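Long-range contact in rhamnonate dehydratase (PDB 3FXG), which probably dehydrates rhamnonate, a sugar acid, as a magnesium-dependent lyase of the enolase superfamily: residues 163-175 with 179-191. Residues are numbered along the deposited sequence; the frame is centred on the assembly and turned at random.
Sequences RLDFYCTGPEPTA and MGFWGGKVPLPFC
Cys168 and Lys185 hold the two strands in parallel pairing: Cys168 N donates to Gly183 O (2.8 Å), Cys168 O accepts from Lys185 N, and Gly170 N closes the ladder on Lys185 O. One step earlier Trp182 N reaches Phe166 O at 3.0 Å, in the carbonyl plane.

Aromatic contacts flank this ladder. On the face of the sheet that turns toward helix 173-179, Cys168 lays CB over one face of the Phe181 ring, 3.7 Å from its centroid, and SG lies above the same face. Phe166 CB touches Phe181 CD1 (3.5 Å), and the Phe166 carbonyl lies at the edge of that ring. On the other side of the sheet Tyr167 CB covers the five-membered ring of Trp182, whose buried NE1 finds no polar partner.

Polar contacts gather beside Tyr167. The Lys185 chain, extended to CD and then bent (chi3 66°), runs past Thr169, with CE 3.1 Å from Thr169 OG1, and brings NZ to Tyr167 OH (3.0 Å), in the plane of the phenol ring. Salt bridges to Glu248, a magnesium ligand, and Glu345 also hold NZ beside the metal site; Glu345 is also hydrogen-bonded to Thr169 OG1.

Strand 163-169, helix 173-179 and strand 184-187 form a beta-alpha-beta unit of the enolase-type barrel; 163-169 also pairs with 344-347 (parallel) and 374-376 (antiparallel), 184-187 with 219-222 (parallel), and helix 195-213 packs against Pro173.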
ATOM      1  N   ARG A 163     -23.019 -23.917  28.122  1.00 15.88           N
ATOM      2  CA  ARG A 163     -21.902 -24.796  28.426  1.00 16.30           C
ATOM      3  C   ARG A 163     -20.604 -24.217  27.878  1.00 17.07           C
ATOM      4  O   ARG A 163     -20.576 -23.674  26.775  1.00 15.59           O
ATOM      5  CB  ARG A 163     -22.161 -26.179  27.827  1.00 18.48           C
ATOM      6  CG  ARG A 163     -20.974 -27.115  27.852  1.00 23.06           C
ATOM      7  CD  ARG A 163     -21.416 -28.535  27.537  1.00 26.98           C
ATOM      8  NE  ARG A 163     -20.291 -29.404  27.206  1.00 31.61           N
ATOM      9  CZ  ARG A 163     -20.307 -30.726  27.347  1.00 33.11           C
ATOM     10  NH1 ARG A 163     -21.392 -31.328  27.818  1.00 31.95           N
ATOM     11  NH2 ARG A 163     -19.242 -31.446  27.016  1.00 33.21           N
ATOM     12  N   LEU A 164     -19.536 -24.326  28.662  1.00 16.20           N
ATOM     13  CA  LEU A 164     -18.227 -23.826  28.258  1.00 18.13           C
ATOM     14  C   LEU A 164     -17.307 -25.019  28.033  1.00 16.48           C
ATOM     15  O   LEU A 164     -17.011 -25.758  28.972  1.00 17.11           O
ATOM     16  CB  LEU A 164     -17.635 -22.935  29.353  1.00 19.79           C
ATOM     17  CG  LEU A 164     -17.158 -21.528  28.978  1.00 25.46           C
ATOM     18  CD1 LEU A 164     -16.389 -20.944  30.160  1.00 24.48           C
ATOM     19  CD2 LEU A 164     -16.268 -21.570  27.743  1.00 24.44           C
ATOM     20  N   ASP A 165     -16.861 -25.207  26.794  1.00 16.62           N
ATOM     21  CA  ASP A 165     -15.968 -26.313  26.459  1.00 17.86           C
ATOM     22  C   ASP A 165     -14.501 -25.902  26.594  1.00 18.21           C
ATOM     23  O   ASP A 165     -14.110 -24.806  26.183  1.00 18.70           O
ATOM     24  CB  ASP A 165     -16.252 -26.808  25.040  1.00 19.61           C
ATOM     25  CG  ASP A 165     -17.634 -27.418  24.909  1.00 24.41           C
ATOM     26  OD1 ASP A 165     -17.945 -28.351  25.680  1.00 24.91           O
ATOM     27  OD2 ASP A 165     -18.409 -26.969  24.040  1.00 27.39           O
ATOM     28  N   PHE A 166     -13.699 -26.793  27.171  1.00 16.28           N
ATOM     29  CA  PHE A 166     -12.281 -26.536  27.402  1.00 15.24           C
ATOM     30  C   PHE A 166     -11.339 -27.431  26.613  1.00 15.47           C
ATOM     31  O   PHE A 166     -11.683 -28.551  26.237  1.00 15.19           O
ATOM     32  CB  PHE A 166     -11.914 -26.772  28.872  1.00 13.76           C
ATOM     33  CG  PHE A 166     -12.518 -25.797  29.840  1.00 14.19           C
ATOM     34  CD1 PHE A 166     -11.695 -25.030  30.662  1.00 13.46           C
ATOM     35  CD2 PHE A 166     -13.898 -25.690  29.987  1.00 14.96           C
ATOM     36  CE1 PHE A 166     -12.238 -24.175  31.620  1.00 17.23           C
ATOM     37  CE2 PHE A 166     -14.451 -24.837  30.942  1.00 13.76           C
ATOM     38  CZ  PHE A 166     -13.619 -24.078  31.760  1.00 15.70           C
ATOM     39  N   TYR A 167     -10.132 -26.921  26.391  1.00 14.07           N
ATOM     40  CA  TYR A 167      -9.078 -27.700  25.767  1.00 14.90           C
ATOM     41  C   TYR A 167      -8.068 -27.719  26.914  1.00 15.38           C
ATOM     42  O   TYR A 167      -8.082 -26.831  27.766  1.00 15.60           O
ATOM     43  CB  TYR A 167      -8.533 -27.028  24.496  1.00 14.75           C
ATOM     44  CG  TYR A 167      -7.750 -25.750  24.678  1.00 16.42           C
ATOM     45  CD1 TYR A 167      -6.397 -25.778  25.018  1.00 14.80           C
ATOM     46  CD2 TYR A 167      -8.345 -24.509  24.444  1.00 14.33           C
ATOM     47  CE1 TYR A 167      -5.654 -24.605  25.110  1.00 15.62           C
ATOM     48  CE2 TYR A 167      -7.612 -23.331  24.535  1.00 16.32           C
ATOM     49  CZ  TYR A 167      -6.268 -23.386  24.865  1.00 16.61           C
ATOM     50  OH  TYR A 167      -5.533 -22.224  24.934  1.00 16.70           O
ATOM     51  N   CYS A 168      -7.214 -28.729  26.969  1.00 15.20           N
ATOM     52  CA  CYS A 168      -6.277 -28.829  28.077  1.00 16.08           C
ATOM     53  C   CYS A 168      -4.830 -28.570  27.691  1.00 15.26           C
ATOM     54  O   CYS A 168      -4.311 -29.182  26.756  1.00 14.80           O
ATOM     55  CB  CYS A 168      -6.403 -30.216  28.715  1.00 16.97           C
ATOM     56  SG  CYS A 168      -5.398 -30.471  30.185  1.00 20.34           S
ATOM     57  N   THR A 169      -4.187 -27.659  28.418  1.00 14.47           N
ATOM     58  CA  THR A 169      -2.786 -27.326  28.171  1.00 15.56           C
ATOM     59  C   THR A 169      -1.920 -28.120  29.141  1.00 14.47           C
ATOM     60  O   THR A 169      -2.062 -27.999  30.358  1.00 15.81           O
ATOM     61  CB  THR A 169      -2.512 -25.822  28.378  1.00 15.12           C
ATOM     62  OG1 THR A 169      -3.362 -25.060  27.512  1.00 15.41           O
ATOM     63  CG2 THR A 169      -1.057 -25.494  28.068  1.00 16.28           C
ATOM     64  N   GLY A 170      -1.029 -28.939  28.594  1.00 15.39           N
ATOM     65  CA  GLY A 170      -0.165 -29.748  29.434  1.00 15.42           C
ATOM     66  C   GLY A 170       0.662 -30.735  28.633  1.00 15.99           C
ATOM     67  O   GLY A 170       0.481 -30.870  27.426  1.00 15.72           O
ATOM     68  N   PRO A 171       1.575 -31.460  29.290  1.00 17.16           N
ATOM     69  CA  PRO A 171       2.436 -32.436  28.621  1.00 17.18           C
ATOM     70  C   PRO A 171       1.794 -33.766  28.232  1.00 16.66           C
ATOM     71  O   PRO A 171       2.410 -34.563  27.523  1.00 18.16           O
ATOM     72  CB  PRO A 171       3.565 -32.622  29.627  1.00 16.50           C
ATOM     73  CG  PRO A 171       2.836 -32.553  30.921  1.00 17.36           C
ATOM     74  CD  PRO A 171       1.913 -31.361  30.722  1.00 17.58           C
ATOM     75  N   GLU A 172       0.568 -34.012  28.678  1.00 16.37           N
ATOM     76  CA  GLU A 172      -0.085 -35.283  28.365  1.00 18.01           C
ATOM     77  C   GLU A 172      -1.425 -35.149  27.645  1.00 17.73           C
ATOM     78  O   GLU A 172      -2.483 -35.248  28.262  1.00 18.37           O
ATOM     79  CB  GLU A 172      -0.283 -36.090  29.653  1.00 19.22           C
ATOM     80  CG  GLU A 172       1.002 -36.403  30.423  1.00 20.43           C
ATOM     81  CD  GLU A 172       1.918 -37.365  29.687  1.00 22.70           C
ATOM     82  OE1 GLU A 172       1.427 -38.121  28.823  1.00 23.63           O
ATOM     83  OE2 GLU A 172       3.131 -37.377  29.984  1.00 23.33           O
ATOM     84  N   PRO A 173      -1.398 -34.939  26.320  1.00 18.16           N
ATOM     85  CA  PRO A 173      -2.651 -34.804  25.571  1.00 17.79           C
ATOM     86  C   PRO A 173      -3.563 -36.031  25.630  1.00 16.87           C
ATOM     87  O   PRO A 173      -4.769 -35.903  25.440  1.00 15.75           O
ATOM     88  CB  PRO A 173      -2.178 -34.475  24.154  1.00 17.70           C
ATOM     89  CG  PRO A 173      -0.831 -35.112  24.082  1.00 18.32           C
ATOM     90  CD  PRO A 173      -0.235 -34.793  25.429  1.00 17.16           C
ATOM     91  N   THR A 174      -3.005 -37.215  25.887  1.00 16.99           N
ATOM     92  CA  THR A 174      -3.843 -38.413  25.979  1.00 17.09           C
ATOM     93  C   THR A 174      -4.743 -38.296  27.207  1.00 16.33           C
ATOM     94  O   THR A 174      -5.860 -38.808  27.220  1.00 16.24           O
ATOM     95  CB  THR A 174      -3.009 -39.726  26.091  1.00 17.22           C
ATOM     96  OG1 THR A 174      -2.079 -39.621  27.174  1.00 18.49           O
ATOM     97  CG2 THR A 174      -2.260 -40.004  24.791  1.00 18.69           C
ATOM     98  N   ALA A 175      -4.252 -37.611  28.236  1.00 17.91           N
ATOM     99  CA  ALA A 175      -5.025 -37.411  29.459  1.00 17.58           C
ATOM    100  C   ALA A 175      -6.144 -36.408  29.189  1.00 18.27           C
ATOM    101  O   ALA A 175      -7.276 -36.585  29.639  1.00 18.37           O
ATOM    102  CB  ALA A 175      -4.122 -36.906  30.576  1.00 18.91           C
HETATM  103  N   MSE A 179     -10.031 -37.208  29.686  1.00 20.11           N
HETATM  104  CA  MSE A 179     -10.833 -36.433  30.627  1.00 19.75           C
HETATM  105  C   MSE A 179     -12.005 -35.677  30.012  1.00 18.99           C
HETATM  106  O   MSE A 179     -12.820 -35.102  30.734  1.00 20.19           O
HETATM  107  CB  MSE A 179      -9.945 -35.457  31.398  1.00 22.10           C
HETATM  108  CG  MSE A 179      -8.916 -36.142  32.282  1.00 26.41           C
HETATM  109 SE   MSE A 179      -8.022 -34.906  33.460  1.00 36.74          SE
HETATM  110  CE  MSE A 179      -6.592 -34.354  32.277  1.00 31.50           C
ATOM    111  N   GLY A 180     -12.095 -35.669  28.686  1.00 16.97           N
ATOM    112  CA  GLY A 180     -13.204 -34.991  28.037  1.00 16.09           C
ATOM    113  C   GLY A 180     -12.913 -33.653  27.378  1.00 15.27           C
ATOM    114  O   GLY A 180     -13.820 -33.036  26.814  1.00 14.73           O
ATOM    115  N   PHE A 181     -11.672 -33.184  27.456  1.00 15.48           N
ATOM    116  CA  PHE A 181     -11.311 -31.915  26.821  1.00 14.90           C
ATOM    117  C   PHE A 181     -11.363 -32.120  25.308  1.00 15.89           C
ATOM    118  O   PHE A 181     -11.070 -33.216  24.822  1.00 15.83           O
ATOM    119  CB  PHE A 181      -9.910 -31.487  27.269  1.00 14.00           C
ATOM    120  CG  PHE A 181      -9.838 -31.088  28.718  1.00 13.60           C
ATOM    121  CD1 PHE A 181     -10.156 -29.793  29.113  1.00 14.11           C
ATOM    122  CD2 PHE A 181      -9.493 -32.020  29.694  1.00 12.67           C
ATOM    123  CE1 PHE A 181     -10.133 -29.428  30.460  1.00 12.88           C
ATOM    124  CE2 PHE A 181      -9.467 -31.668  31.043  1.00 14.06           C
ATOM    125  CZ  PHE A 181      -9.790 -30.367  31.427  1.00 14.56           C
ATOM    126  N   TRP A 182     -11.742 -31.083  24.561  1.00 15.13           N
ATOM    127  CA  TRP A 182     -11.847 -31.217  23.111  1.00 15.33           C
ATOM    128  C   TRP A 182     -10.515 -31.218  22.375  1.00 13.55           C
ATOM    129  O   TRP A 182     -10.436 -31.666  21.232  1.00 14.69           O
ATOM    130  CB  TRP A 182     -12.773 -30.135  22.513  1.00 14.16           C
ATOM    131  CG  TRP A 182     -12.273 -28.704  22.561  1.00 15.03           C
ATOM    132  CD1 TRP A 182     -12.590 -27.754  23.493  1.00 14.63           C
ATOM    133  CD2 TRP A 182     -11.398 -28.064  21.619  1.00 16.13           C
ATOM    134  NE1 TRP A 182     -11.969 -26.564  23.188  1.00 15.67           N
ATOM    135  CE2 TRP A 182     -11.231 -26.725  22.046  1.00 15.70           C
ATOM    136  CE3 TRP A 182     -10.738 -28.489  20.458  1.00 16.99           C
ATOM    137  CZ2 TRP A 182     -10.428 -25.810  21.353  1.00 16.63           C
ATOM    138  CZ3 TRP A 182      -9.939 -27.576  19.765  1.00 18.75           C
ATOM    139  CH2 TRP A 182      -9.793 -26.252  20.219  1.00 17.51           C
ATOM    140  N   GLY A 183      -9.470 -30.726  23.032  1.00 14.04           N
ATOM    141  CA  GLY A 183      -8.157 -30.688  22.413  1.00 12.42           C
ATOM    142  C   GLY A 183      -7.049 -30.588  23.445  1.00 12.52           C
ATOM    143  O   GLY A 183      -7.306 -30.327  24.626  1.00 12.57           O
ATOM    144  N   GLY A 184      -5.814 -30.797  23.006  1.00 11.61           N
ATOM    145  CA  GLY A 184      -4.688 -30.716  23.919  1.00 11.56           C
ATOM    146  C   GLY A 184      -3.587 -29.820  23.388  1.00 11.84           C
ATOM    147  O   GLY A 184      -3.200 -29.943  22.231  1.00 12.92           O
ATOM    148  N   LYS A 185      -3.088 -28.912  24.225  1.00 12.23           N
ATOM    149  CA  LYS A 185      -2.010 -28.010  23.817  1.00 12.93           C
ATOM    150  C   LYS A 185      -0.740 -28.371  24.576  1.00 13.32           C
ATOM    151  O   LYS A 185      -0.711 -28.334  25.807  1.00 15.46           O
ATOM    152  CB  LYS A 185      -2.377 -26.549  24.101  1.00 11.93           C
ATOM    153  CG  LYS A 185      -1.368 -25.544  23.540  1.00 14.91           C
ATOM    154  CD  LYS A 185      -1.876 -24.097  23.642  1.00 14.31           C
ATOM    155  CE  LYS A 185      -1.996 -23.641  25.088  1.00 14.10           C
ATOM    156  NZ  LYS A 185      -2.559 -22.260  25.197  1.00 15.64           N
ATOM    157  N   VAL A 186       0.308 -28.712  23.836  1.00 13.69           N
ATOM    158  CA  VAL A 186       1.575 -29.102  24.440  1.00 12.58           C
ATOM    159  C   VAL A 186       2.648 -28.021  24.312  1.00 13.44           C
ATOM    160  O   VAL A 186       2.629 -27.214  23.384  1.00 13.24           O
ATOM    161  CB  VAL A 186       2.099 -30.416  23.802  1.00 11.31           C
ATOM    162  CG1 VAL A 186       1.091 -31.539  24.026  1.00 13.30           C
ATOM    163  CG2 VAL A 186       2.329 -30.220  22.315  1.00 12.25           C
ATOM    164  N   PRO A 187       3.590 -27.981  25.262  1.00 13.80           N
ATOM    165  CA  PRO A 187       4.657 -26.980  25.208  1.00 13.57           C
ATOM    166  C   PRO A 187       5.827 -27.447  24.336  1.00 14.57           C
ATOM    167  O   PRO A 187       6.299 -28.578  24.470  1.00 14.66           O
ATOM    168  CB  PRO A 187       5.041 -26.813  26.676  1.00 14.58           C
ATOM    169  CG  PRO A 187       4.850 -28.196  27.221  1.00 15.53           C
ATOM    170  CD  PRO A 187       3.571 -28.673  26.566  1.00 13.57           C
ATOM    171  N   LEU A 188       6.272 -26.577  23.431  1.00 12.82           N
ATOM    172  CA  LEU A 188       7.391 -26.883  22.544  1.00 13.11           C
ATOM    173  C   LEU A 188       8.631 -26.972  23.426  1.00 13.75           C
ATOM    174  O   LEU A 188       8.934 -26.044  24.172  1.00 13.44           O
ATOM    175  CB  LEU A 188       7.568 -25.771  21.510  1.00 14.31           C
ATOM    176  CG  LEU A 188       8.563 -26.054  20.385  1.00 12.25           C
ATOM    177  CD1 LEU A 188       7.956 -27.062  19.421  1.00 12.85           C
ATOM    178  CD2 LEU A 188       8.892 -24.760  19.655  1.00 12.40           C
ATOM    179  N   PRO A 189       9.366 -28.091  23.347  1.00 14.72           N
ATOM    180  CA  PRO A 189      10.570 -28.304  24.154  1.00 13.98           C
ATOM    181  C   PRO A 189      11.868 -27.557  23.845  1.00 15.34           C
ATOM    182  O   PRO A 189      12.577 -27.162  24.770  1.00 15.04           O
ATOM    183  CB  PRO A 189      10.755 -29.818  24.082  1.00 15.00           C
ATOM    184  CG  PRO A 189      10.297 -30.134  22.696  1.00 13.81           C
ATOM    185  CD  PRO A 189       9.034 -29.299  22.568  1.00 11.99           C
ATOM    186  N   PHE A 190      12.189 -27.348  22.573  1.00 16.02           N
ATOM    187  CA  PHE A 190      13.456 -26.694  22.249  1.00 16.89           C
ATOM    188  C   PHE A 190      13.370 -25.391  21.462  1.00 17.70           C
ATOM    189  O   PHE A 190      12.506 -25.225  20.602  1.00 17.67           O
ATOM    190  CB  PHE A 190      14.345 -27.706  21.527  1.00 18.02           C
ATOM    191  CG  PHE A 190      14.413 -29.032  22.231  1.00 20.70           C
ATOM    192  CD1 PHE A 190      15.105 -29.161  23.432  1.00 22.02           C
ATOM    193  CD2 PHE A 190      13.707 -30.128  21.743  1.00 20.56           C
ATOM    194  CE1 PHE A 190      15.090 -30.362  24.143  1.00 22.79           C
ATOM    195  CE2 PHE A 190      13.685 -31.333  22.446  1.00 22.81           C
ATOM    196  CZ  PHE A 190      14.376 -31.448  23.648  1.00 21.92           C
ATOM    197  N   CYS A 191      14.283 -24.472  21.772  1.00 17.33           N
ATOM    198  CA  CYS A 191      14.334 -23.162  21.134  1.00 18.47           C
ATOM    199  C   CYS A 191      15.220 -23.159  19.885  1.00 18.60           C
ATOM    200  O   CYS A 191      15.954 -24.112  19.632  1.00 18.55           O
ATOM    201  CB  CYS A 191      14.842 -22.114  22.131  1.00 18.84           C
ATOM    202  SG  CYS A 191      16.624 -22.184  22.451  1.00 23.61           S
TER